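Local coordinates for protein probable M18 family aminopeptidase 1 (Thermotoga maritima, PDB 2GLF) that probably acts as a zinc-dependent metalloaminopeptidase of the M18 family, removing amino acids from the N-terminal end of peptides, at residues N6-R11 and S431-L436; E17-E22 and D435-Y440; P157-P162 and L184-G189. All blocks are in the same frame, centred on the assembly; numbering follows the deposited sequence.

Contact 1 (N6-R11 and S431-L436)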
loop_
_atom_site.group_PDB
_atom_site.type_symbol
_atom_site.label_atom_id
_atom_site.label_comp_id
_atom_site.label_asym_id
_atom_site.label_seq_id
_atom_site.Cartn_x
_atom_site.Cartn_y
_atom_site.Cartn_z
ATOM N N ASN A 6 1.750 -50.161 13.757
ATOM C CA ASN A 6 3.059 -49.591 14.029
ATOM C C ASN A 6 4.115 -50.675 13.873
ATOM O O ASN A 6 4.091 -51.693 14.570
ATOM C CB ASN A 6 3.125 -48.997 15.438
ATOM C CG ASN A 6 4.408 -48.212 15.679
ATOM O OD1 ASN A 6 5.490 -48.789 15.807
ATOM N ND2 ASN A 6 4.294 -46.886 15.726
ATOM N N VAL A 7 5.044 -50.449 12.954
ATOM C CA VAL A 7 6.100 -51.412 12.706
ATOM C C VAL A 7 6.789 -51.915 13.976
ATOM O O VAL A 7 7.063 -53.107 14.093
ATOM C CB VAL A 7 7.144 -50.828 11.741
ATOM C CG1 VAL A 7 8.305 -51.790 11.577
ATOM C CG2 VAL A 7 6.489 -50.563 10.394
ATOM N N TRP A 8 7.055 -51.025 14.932
ATOM C CA TRP A 8 7.721 -51.434 16.173
ATOM C C TRP A 8 6.985 -52.548 16.915
ATOM O O TRP A 8 7.596 -53.289 17.686
ATOM C CB TRP A 8 7.916 -50.240 17.121
ATOM C CG TRP A 8 8.872 -49.205 16.596
ATOM C CD1 TRP A 8 8.549 -48.013 16.017
ATOM C CD2 TRP A 8 10.303 -49.298 16.547
ATOM N NE1 TRP A 8 9.685 -47.359 15.607
ATOM C CE2 TRP A 8 10.778 -48.124 15.919
ATOM C CE3 TRP A 8 11.229 -50.260 16.970
ATOM C CZ2 TRP A 8 12.141 -47.883 15.704
ATOM C CZ3 TRP A 8 12.581 -50.023 16.756
ATOM C CH2 TRP A 8 13.025 -48.840 16.127
ATOM N N HIS A 9 5.682 -52.669 16.679
ATOM C CA HIS A 9 4.888 -53.703 17.333
ATOM C C HIS A 9 4.734 -54.967 16.487
ATOM O O HIS A 9 3.990 -55.874 16.856
ATOM C CB HIS A 9 3.499 -53.164 17.669
ATOM C CG HIS A 9 3.497 -52.119 18.738
ATOM N ND1 HIS A 9 2.369 -51.399 19.069
ATOM C CD2 HIS A 9 4.478 -51.685 19.565
ATOM C CE1 HIS A 9 2.655 -50.565 20.053
ATOM N NE2 HIS A 9 3.928 -50.720 20.372
ATOM N N HIS A 10 5.433 -55.033 15.356
ATOM C CA HIS A 10 5.332 -56.195 14.485
ATOM C C HIS A 10 6.647 -56.635 13.845
ATOM O O HIS A 10 6.640 -57.556 13.028
ATOM C CB HIS A 10 4.335 -55.927 13.354
ATOM C CG HIS A 10 2.962 -55.566 13.818
ATOM N ND1 HIS A 10 2.201 -56.397 14.611
ATOM C CD2 HIS A 10 2.200 -54.472 13.579
ATOM C CE1 HIS A 10 1.028 -55.831 14.839
ATOM N NE2 HIS A 10 1.003 -54.662 14.224
ATOM N N ARG A 11 7.772 -56.020 14.194
ATOM C CA ARG A 11 8.997 -56.429 13.532
ATOM C C ARG A 11 10.219 -56.919 14.289
ATOM O O ARG A 11 11.101 -57.519 13.666
ATOM C CB ARG A 11 9.441 -55.351 12.546
ATOM C CG ARG A 11 9.491 -55.866 11.113
ATOM C CD ARG A 11 8.110 -56.310 10.667
ATOM N NE ARG A 11 8.135 -57.059 9.422
ATOM C CZ ARG A 11 7.045 -57.456 8.774
ATOM N NH1 ARG A 11 5.846 -57.169 9.260
ATOM N NH2 ARG A 11 7.151 -58.145 7.645
ATOM N N SER A 431 14.459 -39.959 9.594
ATOM C CA SER A 431 13.650 -41.087 9.147
ATOM C C SER A 431 13.514 -42.048 10.320
ATOM O O SER A 431 14.251 -41.945 11.296
ATOM C CB SER A 431 14.324 -41.807 7.982
ATOM O OG SER A 431 15.510 -42.454 8.407
ATOM N N SER A 432 12.575 -42.980 10.221
ATOM C CA SER A 432 12.350 -43.964 11.277
ATOM C C SER A 432 13.141 -45.249 11.015
ATOM O O SER A 432 13.241 -45.697 9.873
ATOM C CB SER A 432 10.858 -44.288 11.361
ATOM O OG SER A 432 10.622 -45.430 12.158
ATOM N N LYS A 433 13.714 -45.837 12.062
ATOM C CA LYS A 433 14.460 -47.088 11.906
ATOM C C LYS A 433 13.489 -48.187 11.492
ATOM O O LYS A 433 13.821 -49.047 10.678
ATOM C CB LYS A 433 15.137 -47.500 13.216
ATOM C CG LYS A 433 16.358 -46.697 13.573
ATOM C CD LYS A 433 16.911 -47.138 14.906
ATOM C CE LYS A 433 18.140 -46.331 15.273
ATOM N NZ LYS A 433 18.704 -46.772 16.577
ATOM N N ALA A 434 12.291 -48.157 12.069
ATOM C CA ALA A 434 11.267 -49.147 11.751
ATOM C C ALA A 434 10.852 -49.059 10.279
ATOM O O ALA A 434 10.678 -50.083 9.618
ATOM C CB ALA A 434 10.047 -48.958 12.658
ATOM N N ASP A 435 10.699 -47.842 9.764
ATOM C CA ASP A 435 10.306 -47.684 8.370
ATOM C C ASP A 435 11.443 -48.102 7.447
ATOM O O ASP A 435 11.223 -48.758 6.423
ATOM C CB ASP A 435 9.888 -46.238 8.074
ATOM C CG ASP A 435 8.582 -45.847 8.766
ATOM O OD1 ASP A 435 7.712 -46.721 8.963
ATOM O OD2 ASP A 435 8.418 -44.656 9.096
ATOM N N LEU A 436 12.662 -47.729 7.815
ATOM C CA LEU A 436 13.834 -48.080 7.026
ATOM C C LEU A 436 13.784 -49.582 6.726
ATOM O O LEU A 436 13.878 -50.009 5.570
ATOM C CB LEU A 436 15.096 -47.739 7.821
ATOM C CG LEU A 436 16.500 -47.779 7.208
ATOM C CD1 LEU A 436 17.349 -48.747 8.007
ATOM C CD2 LEU A 436 16.461 -48.167 5.740
HETATM O O HOH W 1 8.796 -44.890 14.621
#
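Ala434 sets its single methyl against two side chains of the N-terminal arm, Trp8 and Val7, and these three residues account for most of the buried surface. The methyl lies over one face of the indole: its CB is 3.5 Å from the centroid of the five-membered ring of Trp8, 20° off the ring normal, a CH-pi contact shifted toward the rim. Alanine suits the place because its small side chain points at the arm and lets the broad ring settle close to the first turn of helix 433-449. The indole reaches over the methyl although the Trp8 CB is not aimed at the helix. Beyond the methyl, the six-membered ring meets an aliphatic carbon, with Trp8 CH2 3.8 Å from Lys433 CB.

Val7 does point at the helix. Its CG1, anti to the backbone N (chi1 175°), comes to 3.5 Å from Ala434 CB, so that valine meets the same methyl that the indole covers.

The polar part runs through water 1. It lies in the plane of the indole at its edge and accepts from Trp8 NE1 at 2.8 Å, while its other partner is Ser432 OG at 3.1 Å. Ser432 is the N-cap of helix 433-449: its OG accepts weak bonds from the N-H groups of Ala434 and Asp435, so the water joins the ring to the cap. On the arm, Asn6 OD1 accepts the N-H of Trp8 at 2.9 Å, closing an Asx turn across Val7.

Around this site, Ile16 of helix 13-29 packs on Trp8 and Lys433, Lys433 NZ is bound by Glu235 and Glu17, and Ile191 of the second subunit also touches Trp8. The arm thus rests where strand 429-432 turns into helix 433-449.

Contact 2 (E17-E22 and D435-Y440); sequences EAFSKE and DLFETY
The ring of Phe19 is met by two other aromatics, Tyr440 and Phe437, and the three form a small cluster. Tyr440 lies on one face: the two rings make an offset stack, centroids 4.9 Å apart, with Phe19 CE1 above the tyrosine face toward its rim. Phe437 comes in differently, turning its edge toward the face of Phe19 in an offset edge-to-face pair whose planes stand at 72°. At the edge of the Phe437 ring, in its plane, sits Phe19 CG, and Phe437 CD1 is 3.7 Å from Phe19 CB. The edge of the tyrosine ring has Phe437 O in its plane.

Phe19 suits this place because one large flat group from helix 17-22 can reach several residues of the other helix. Its CB points at that helix, and CG is anti to the backbone N (chi1 -167°). The tip atom CZ lies 3.7 Å from Tyr440 CB, and the CD2 side of the ring meets Leu436 CD1 at 3.4 Å. That leucine branch also comes within 3.9 Å of Ser20 CA, where the short serine side chain turns back to give its hydroxyl to Glu17 O at 2.7 Å, a polar group satisfied by its own helix. Tyr440 keeps its hydroxyl bonded to Ser263 and Arg444.

The two helical segments cross almost at right angles, 91°, with axes 9.4 Å apart at closest approach, so the contact is confined to a patch in which Phe19 is central. Helix 248-263 borders it, Arg259 touching Phe19 and Thr256 touching Leu436; Arg11 from the preceding loop packs on Phe437; and Pro419 of strand 414-421 lies against Thr439, where helix 433-449 meets the large mixed sheet.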
loop_
_atom_site.group_PDB
_atom_site.type_symbol
_atom_site.label_atom_id
_atom_site.label_comp_id
_atom_site.label_asym_id
_atom_site.label_seq_id
_atom_site.Cartn_x
_atom_site.Cartn_y
_atom_site.Cartn_z
ATOM N N GLU A 17 17.444 -52.700 14.688
ATOM C CA GLU A 17 18.704 -52.116 15.138
ATOM C C GLU A 17 19.863 -52.545 14.251
ATOM O O GLU A 17 20.646 -51.715 13.780
ATOM C CB GLU A 17 18.997 -52.529 16.579
ATOM C CG GLU A 17 18.425 -51.586 17.598
ATOM C CD GLU A 17 18.905 -50.173 17.371
ATOM O OE1 GLU A 17 20.138 -49.969 17.333
ATOM O OE2 GLU A 17 18.052 -49.272 17.224
ATOM N N ALA A 18 19.971 -53.852 14.031
ATOM C CA ALA A 18 21.037 -54.399 13.204
ATOM C C ALA A 18 21.009 -53.758 11.824
ATOM O O ALA A 18 22.023 -53.258 11.348
ATOM C CB ALA A 18 20.879 -55.906 13.081
ATOM N N PHE A 19 19.833 -53.760 11.204
ATOM C CA PHE A 19 19.661 -53.207 9.871
ATOM C C PHE A 19 19.925 -51.708 9.787
ATOM O O PHE A 19 20.396 -51.216 8.755
ATOM C CB PHE A 19 18.252 -53.492 9.349
ATOM C CG PHE A 19 18.102 -53.227 7.882
ATOM C CD1 PHE A 19 18.676 -54.085 6.950
ATOM C CD2 PHE A 19 17.449 -52.089 7.430
ATOM C CE1 PHE A 19 18.607 -53.812 5.589
ATOM C CE2 PHE A 19 17.374 -51.805 6.074
ATOM C CZ PHE A 19 17.956 -52.668 5.148
ATOM N N SER A 20 19.614 -50.980 10.858
ATOM C CA SER A 20 19.834 -49.537 10.869
ATOM C C SER A 20 21.326 -49.276 11.019
ATOM O O SER A 20 21.863 -48.310 10.464
ATOM C CB SER A 20 19.072 -48.876 12.020
ATOM O OG SER A 20 19.624 -49.235 13.275
ATOM N N LYS A 21 21.999 -50.142 11.769
ATOM C CA LYS A 21 23.428 -49.985 11.951
ATOM C C LYS A 21 24.136 -50.189 10.613
ATOM O O LYS A 21 25.117 -49.506 10.309
ATOM C CB LYS A 21 23.952 -50.972 12.996
ATOM C CG LYS A 21 23.812 -50.470 14.421
ATOM C CD LYS A 21 24.692 -51.258 15.379
ATOM C CE LYS A 21 24.886 -50.533 16.715
ATOM N NZ LYS A 21 23.617 -50.337 17.469
ATOM N N GLU A 22 23.626 -51.119 9.813
ATOM C CA GLU A 22 24.198 -51.411 8.508
ATOM C C GLU A 22 23.935 -50.254 7.541
ATOM O O GLU A 22 24.795 -49.898 6.722
ATOM C CB GLU A 22 23.603 -52.710 7.975
ATOM C CG GLU A 22 24.017 -53.925 8.789
ATOM C CD GLU A 22 23.072 -55.102 8.634
ATOM O OE1 GLU A 22 23.387 -56.183 9.176
ATOM O OE2 GLU A 22 22.014 -54.949 7.985
ATOM N N ASP A 435 10.699 -47.842 9.764
ATOM C CA ASP A 435 10.306 -47.684 8.370
ATOM C C ASP A 435 11.443 -48.102 7.447
ATOM O O ASP A 435 11.223 -48.758 6.423
ATOM C CB ASP A 435 9.888 -46.238 8.074
ATOM C CG ASP A 435 8.582 -45.847 8.766
ATOM O OD1 ASP A 435 7.712 -46.721 8.963
ATOM O OD2 ASP A 435 8.418 -44.656 9.096
ATOM N N LEU A 436 12.662 -47.729 7.815
ATOM C CA LEU A 436 13.834 -48.080 7.026
ATOM C C LEU A 436 13.784 -49.582 6.726
ATOM O O LEU A 436 13.878 -50.009 5.570
ATOM C CB LEU A 436 15.096 -47.739 7.821
ATOM C CG LEU A 436 16.500 -47.779 7.208
ATOM C CD1 LEU A 436 17.349 -48.747 8.007
ATOM C CD2 LEU A 436 16.461 -48.167 5.740
ATOM N N PHE A 437 13.610 -50.370 7.783
ATOM C CA PHE A 437 13.547 -51.823 7.692
ATOM C C PHE A 437 12.348 -52.301 6.893
ATOM O O PHE A 437 12.480 -53.111 5.975
ATOM C CB PHE A 437 13.473 -52.422 9.094
ATOM C CG PHE A 437 13.587 -53.926 9.129
ATOM C CD1 PHE A 437 14.795 -54.556 8.828
ATOM C CD2 PHE A 437 12.491 -54.712 9.479
ATOM C CE1 PHE A 437 14.913 -55.940 8.875
ATOM C CE2 PHE A 437 12.598 -56.097 9.527
ATOM C CZ PHE A 437 13.815 -56.713 9.223
ATOM N N GLU A 438 11.173 -51.801 7.244
ATOM C CA GLU A 438 9.971 -52.232 6.560
ATOM C C GLU A 438 9.997 -51.938 5.067
ATOM O O GLU A 438 9.358 -52.640 4.278
ATOM C CB GLU A 438 8.742 -51.599 7.197
ATOM C CG GLU A 438 7.456 -52.314 6.817
ATOM C CD GLU A 438 7.435 -53.761 7.276
ATOM O OE1 GLU A 438 6.473 -54.481 6.942
ATOM O OE2 GLU A 438 8.375 -54.178 7.978
ATOM N N THR A 439 10.721 -50.894 4.678
ATOM C CA THR A 439 10.821 -50.547 3.265
ATOM C C THR A 439 11.558 -51.692 2.594
ATOM O O THR A 439 11.129 -52.206 1.558
ATOM C CB THR A 439 11.597 -49.242 3.066
ATOM O OG1 THR A 439 10.804 -48.149 3.543
ATOM C CG2 THR A 439 11.924 -49.032 1.591
ATOM N N TYR A 440 12.666 -52.089 3.214
ATOM C CA TYR A 440 13.488 -53.203 2.742
ATOM C C TYR A 440 12.638 -54.464 2.581
ATOM O O TYR A 440 12.825 -55.239 1.653
ATOM C CB TYR A 440 14.603 -53.476 3.753
ATOM C CG TYR A 440 15.165 -54.873 3.680
ATOM C CD1 TYR A 440 15.952 -55.277 2.600
ATOM C CD2 TYR A 440 14.898 -55.796 4.686
ATOM C CE1 TYR A 440 16.460 -56.571 2.526
ATOM C CE2 TYR A 440 15.400 -57.089 4.625
ATOM C CZ TYR A 440 16.177 -57.471 3.544
ATOM O OH TYR A 440 16.654 -58.760 3.480
#

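Contact 3 (P157-P162 and L184-G189)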
loop_
_atom_site.group_PDB
_atom_site.type_symbol
_atom_site.label_atom_id
_atom_site.label_comp_id
_atom_site.label_asym_id
_atom_site.label_seq_id
_atom_site.Cartn_x
_atom_site.Cartn_y
_atom_site.Cartn_z
ATOM N N PRO A 157 40.674 -30.525 8.379
ATOM C CA PRO A 157 39.693 -29.501 8.744
ATOM C C PRO A 157 38.344 -29.618 8.044
ATOM O O PRO A 157 38.098 -30.549 7.283
ATOM C CB PRO A 157 40.409 -28.211 8.363
ATOM C CG PRO A 157 41.093 -28.609 7.096
ATOM C CD PRO A 157 41.685 -29.964 7.461
ATOM N N VAL A 158 37.469 -28.663 8.332
ATOM C CA VAL A 158 36.159 -28.604 7.708
ATOM C C VAL A 158 36.026 -27.179 7.184
ATOM O O VAL A 158 36.934 -26.364 7.360
ATOM C CB VAL A 158 35.018 -28.881 8.718
ATOM C CG1 VAL A 158 35.188 -30.258 9.329
ATOM C CG2 VAL A 158 34.990 -27.807 9.785
ATOM N N PHE A 159 34.912 -26.869 6.536
ATOM C CA PHE A 159 34.723 -25.519 6.032
ATOM C C PHE A 159 33.419 -24.922 6.540
ATOM O O PHE A 159 32.656 -25.589 7.236
ATOM C CB PHE A 159 34.763 -25.530 4.507
ATOM C CG PHE A 159 36.002 -26.153 3.962
ATOM C CD1 PHE A 159 36.129 -27.536 3.904
ATOM C CD2 PHE A 159 37.077 -25.361 3.571
ATOM C CE1 PHE A 159 37.307 -28.121 3.470
ATOM C CE2 PHE A 159 38.268 -25.942 3.135
ATOM C CZ PHE A 159 38.381 -27.322 3.086
ATOM N N THR A 160 33.172 -23.658 6.211
ATOM C CA THR A 160 31.951 -23.004 6.651
ATOM C C THR A 160 31.616 -21.793 5.815
ATOM O O THR A 160 32.452 -21.260 5.081
ATOM C CB THR A 160 32.049 -22.471 8.088
ATOM O OG1 THR A 160 32.985 -23.252 8.831
ATOM C CG2 THR A 160 30.694 -22.534 8.766
ATOM N N ILE A 161 30.365 -21.375 5.952
ATOM C CA ILE A 161 29.853 -20.187 5.311
ATOM C C ILE A 161 29.259 -19.526 6.546
ATOM O O ILE A 161 28.113 -19.780 6.900
ATOM C CB ILE A 161 28.750 -20.512 4.288
ATOM C CG1 ILE A 161 29.276 -21.512 3.254
ATOM C CG2 ILE A 161 28.297 -19.237 3.592
ATOM C CD1 ILE A 161 28.223 -22.011 2.286
ATOM N N PRO A 162 30.060 -18.706 7.247
ATOM C CA PRO A 162 29.635 -17.999 8.464
ATOM C C PRO A 162 28.505 -16.999 8.237
ATOM O O PRO A 162 28.647 -16.069 7.452
ATOM C CB PRO A 162 30.919 -17.316 8.929
ATOM C CG PRO A 162 31.631 -17.034 7.620
ATOM C CD PRO A 162 31.430 -18.318 6.861
ATOM N N LEU A 184 26.946 -17.929 -0.835
ATOM C CA LEU A 184 27.257 -19.216 -0.219
ATOM C C LEU A 184 28.690 -19.573 -0.605
ATOM O O LEU A 184 28.926 -20.381 -1.501
ATOM C CB LEU A 184 26.275 -20.288 -0.707
ATOM C CG LEU A 184 24.819 -19.953 -0.352
ATOM C CD1 LEU A 184 23.852 -20.916 -1.020
ATOM C CD2 LEU A 184 24.665 -19.995 1.161
HETATM N N MSE A 185 29.645 -18.948 0.075
HETATM C CA MSE A 185 31.057 -19.177 -0.194
HETATM C C MSE A 185 31.763 -19.665 1.062
HETATM O O MSE A 185 31.641 -19.050 2.119
HETATM C CB MSE A 185 31.701 -17.876 -0.659
HETATM C CG MSE A 185 30.719 -16.937 -1.334
HETATM SE SE MSE A 185 31.545 -15.384 -2.138
HETATM C CE MSE A 185 31.813 -14.317 -0.547
ATOM N N LEU A 186 32.499 -20.767 0.963
ATOM C CA LEU A 186 33.213 -21.251 2.137
ATOM C C LEU A 186 34.551 -20.536 2.231
ATOM O O LEU A 186 35.122 -20.114 1.218
ATOM C CB LEU A 186 33.446 -22.772 2.091
ATOM C CG LEU A 186 33.017 -23.605 0.886
ATOM C CD1 LEU A 186 33.442 -25.042 1.106
ATOM C CD2 LEU A 186 31.516 -23.513 0.686
ATOM N N ILE A 187 35.041 -20.391 3.456
ATOM C CA ILE A 187 36.317 -19.738 3.691
ATOM C C ILE A 187 37.454 -20.693 3.317
ATOM O O ILE A 187 37.571 -21.785 3.870
ATOM C CB ILE A 187 36.443 -19.316 5.165
ATOM C CG1 ILE A 187 35.296 -18.363 5.519
ATOM C CG2 ILE A 187 37.783 -18.645 5.402
ATOM C CD1 ILE A 187 35.327 -17.845 6.936
ATOM N N ALA A 188 38.279 -20.288 2.359
ATOM C CA ALA A 188 39.392 -21.119 1.929
ATOM C C ALA A 188 40.592 -20.931 2.846
ATOM O O ALA A 188 41.345 -21.870 3.097
ATOM C CB ALA A 188 39.769 -20.777 0.500
ATOM N N GLY A 189 40.772 -19.712 3.345
ATOM C CA GLY A 189 41.889 -19.442 4.225
ATOM C C GLY A 189 41.958 -17.992 4.641
ATOM O O GLY A 189 41.212 -17.159 4.128
HETATM O O HOH W 2 35.591 -22.303 5.228
#
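Phe159 has CG anti to its carbonyl carbon (chi1 -55°), and that atom lies 4.0 Å from Leu186 CD1, while Ile161 has CG1 anti to the carbonyl carbon and a trans chi2 of 174° that carries CD1 to Leu184. Residues 157-162 form an extended loop that crosses strand 185-189, an outermost strand of the six-stranded antiparallel sheet. The strand ends in a classic beta bulge, Ala188 and Gly189 both facing Ala112.

Four apolar pairings join loop and strand. Phe159 CB packs 3.7 Å from Leu186 CD1; Ile161 CG1 lies 4.0 Å from Leu186 CD2; Ile161 CD1 is 4.0 Å from Leu184 CB; and Pro162 CG meets Ile187 CD1 at 3.8 Å. Leucine suits position 186 because its two methyls separate, one serving Phe159 and the other Ile161. Proline suits its place as an apolar ring whose CG and CD pack on Ile187 CD1. The edge of the Phe159 ring has Ile187 O in its plane, CD2 lying 3.6 Å away.

Around them, Leu98 of strand 97-108 touches Ile161 and Leu184, and Phe100 touches Leu186. The second subunit packs on Thr160 and Ile187 through its Ile430 and Leu422, so this edge lies at the interface between copies.

Between the backbones, one hydrogen bond is direct: Ile187 N gives its hydrogen to Thr160 O at 3.2 Å, the donor nearly in line with the C=O at 167°. Beside it, water 2 accepts from Thr160 N at 2.9 Å.

Contacts 1 and 2 are neighbours, their centres 8 Å apart. They share Asp435 and Leu436 on helix 433-449, and the salt bridge from Lys433 NZ to Glu17 OE2 ties one to the other. Both join the start of the chain to its end. Contact 3 lies far off, about 38 Å from contact 1 and 34 Å from contact 2 between centres, on an outer strand of the six-stranded sheet. Its segments come between the two halves of the others along the chain. Thus the chain's two ends close together, while contact 3 belongs to a separate region that, like contact 1, touches the second subunit of the twelve-chain assembly.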